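Local coordinates for protein phytochrome Response Regulator RcpA (Tolypothrix sp. PCC 7601, PDB 1K68) that probably relays a phytochrome light signal as a CheY-like response regulator, phosphorylated on an aspartate beside a bound magnesium ion and assembled as a homodimer, at residues A13-R16 with L17-A21. Sequence-based numbering, arbitrary orientation.
Sequences ADIR and LIQEA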
loop_
_atom_site.group_PDB
_atom_site.type_symbol
_atom_site.label_atom_id
_atom_site.label_comp_id
_atom_site.label_asym_id
_atom_site.label_seq_id
_atom_site.Cartn_x
_atom_site.Cartn_y
_atom_site.Cartn_z
ATOM N N ALA A 13 6.917 4.804 -0.835
ATOM C CA ALA A 13 5.781 4.554 0.040
ATOM C C ALA A 13 4.534 5.196 -0.557
ATOM O O ALA A 13 3.487 4.556 -0.657
ATOM C CB ALA A 13 6.048 5.117 1.423
ATOM N N ASP A 14 4.652 6.465 -0.944
ATOM C CA ASP A 14 3.532 7.185 -1.532
ATOM C C ASP A 14 3.165 6.584 -2.880
ATOM O O ASP A 14 1.992 6.484 -3.227
ATOM C CB ASP A 14 3.872 8.671 -1.711
ATOM C CG ASP A 14 4.014 9.404 -0.388
ATOM O OD1 ASP A 14 3.468 8.924 0.627
ATOM O OD2 ASP A 14 4.660 10.470 -0.358
ATOM N N ILE A 15 4.177 6.191 -3.646
ATOM C CA ILE A 15 3.927 5.598 -4.945
ATOM C C ILE A 15 3.053 4.375 -4.747
ATOM O O ILE A 15 2.065 4.184 -5.459
ATOM C CB ILE A 15 5.242 5.182 -5.641
ATOM C CG1 ILE A 15 6.011 6.428 -6.077
ATOM C CG2 ILE A 15 4.935 4.296 -6.845
ATOM C CD1 ILE A 15 7.387 6.145 -6.652
ATOM N N ARG A 16 3.414 3.553 -3.766
ATOM C CA ARG A 16 2.654 2.343 -3.490
ATOM C C ARG A 16 1.206 2.679 -3.169
ATOM O O ARG A 16 0.287 2.180 -3.823
ATOM C CB ARG A 16 3.261 1.557 -2.319
ATOM C CG ARG A 16 2.559 0.226 -2.076
ATOM C CD ARG A 16 3.171 -0.597 -0.941
ATOM N NE ARG A 16 2.617 -0.269 0.374
ATOM C CZ ARG A 16 3.184 0.562 1.246
ATOM N NH1 ARG A 16 4.335 1.159 0.955
ATOM N NH2 ARG A 16 2.600 0.795 2.416
ATOM N N LEU A 17 1.011 3.531 -2.169
ATOM C CA LEU A 17 -0.324 3.923 -1.736
ATOM C C LEU A 17 -1.147 4.535 -2.873
ATOM O O LEU A 17 -2.289 4.137 -3.114
ATOM C CB LEU A 17 -0.208 4.897 -0.564
ATOM C CG LEU A 17 -1.492 5.301 0.167
ATOM C CD1 LEU A 17 -1.139 5.785 1.560
ATOM C CD2 LEU A 17 -2.236 6.373 -0.615
ATOM N N ILE A 18 -0.563 5.500 -3.573
ATOM C CA ILE A 18 -1.245 6.141 -4.687
ATOM C C ILE A 18 -1.659 5.104 -5.729
ATOM O O ILE A 18 -2.785 5.136 -6.224
ATOM C CB ILE A 18 -0.340 7.215 -5.338
ATOM C CG1 ILE A 18 -0.085 8.339 -4.332
ATOM C CG2 ILE A 18 -0.999 7.767 -6.593
ATOM C CD1 ILE A 18 0.865 9.421 -4.823
ATOM N N GLN A 19 -0.755 4.183 -6.063
ATOM C CA GLN A 19 -1.077 3.143 -7.039
ATOM C C GLN A 19 -2.182 2.213 -6.536
ATOM O O GLN A 19 -2.990 1.720 -7.324
ATOM C CB GLN A 19 0.164 2.317 -7.383
ATOM C CG GLN A 19 1.219 3.106 -8.134
ATOM C CD GLN A 19 2.378 2.247 -8.592
ATOM O OE1 GLN A 19 2.836 1.364 -7.865
ATOM N NE2 GLN A 19 2.873 2.514 -9.793
ATOM N N GLU A 20 -2.218 1.982 -5.229
ATOM C CA GLU A 20 -3.234 1.118 -4.627
ATOM C C GLU A 20 -4.604 1.778 -4.657
ATOM O O GLU A 20 -5.615 1.130 -4.943
ATOM C CB GLU A 20 -2.878 0.796 -3.177
ATOM C CG GLU A 20 -1.639 -0.049 -3.027
ATOM C CD GLU A 20 -1.746 -1.331 -3.807
ATOM O OE1 GLU A 20 -2.745 -2.051 -3.602
ATOM O OE2 GLU A 20 -0.841 -1.614 -4.622
ATOM N N ALA A 21 -4.634 3.069 -4.353
ATOM C CA ALA A 21 -5.885 3.806 -4.344
ATOM C C ALA A 21 -6.464 3.895 -5.753
ATOM O O ALA A 21 -7.661 3.694 -5.952
ATOM C CB ALA A 21 -5.666 5.197 -3.771
#
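Arg-16 and Glu-20 meet one turn apart on helix 12-23, the first helix of the CheY-like (beta/alpha)5 receiver fold, which crosses from strand 4-8 to strand 30-34. The Arg-16 carbonyl receives Glu-20 N in its own plane, at 2.9 Å from O to N, and the bond is bent, with 144° at the hydrogen. The CG of Glu-20 packs on the same oxygen, 3.1 Å from Arg-16 O. Arg-16 CG and Glu-20 CG also lie 4.3 Å apart, but the charged groups do not pair: Arg-16 NE stays 6.2 Å from Glu-20 OE2. The arginine chain leaves with CG anti to the backbone N (chi1 -175°) and then bends at chi3, turning its guanidinium back along the Ala-13 side of the helix. Its NH2 makes a salt bridge to Asp-80 of the second subunit, while Glu-20 reaches Arg-55 of that subunit in a long, weak ion pair. This face of the helix thus belongs to the dimer interface.

Leu-17 donates its N-H almost straight to Ala-13 O (175°), and its side chain packs on Leu-118 and Phe-122 of helix 118-135 and on Pro-81 of the second subunit. Nearer the phosphorylation site, Asp-14, whose side chain lies about 7 Å from the magnesium ion, is held by a salt bridge to Lys-114, and the backbone O of Asp-14 accepts Ile-18 N at 2.8 Å.

On another flank Ile-15 and Gln-19 run alongside each other in the same direction. The Gln-19 chain stays straight past its CG and carries its amide next to the isoleucine branch, where Ile-15 CG2 touches Gln-19 CD at 3.7 Å.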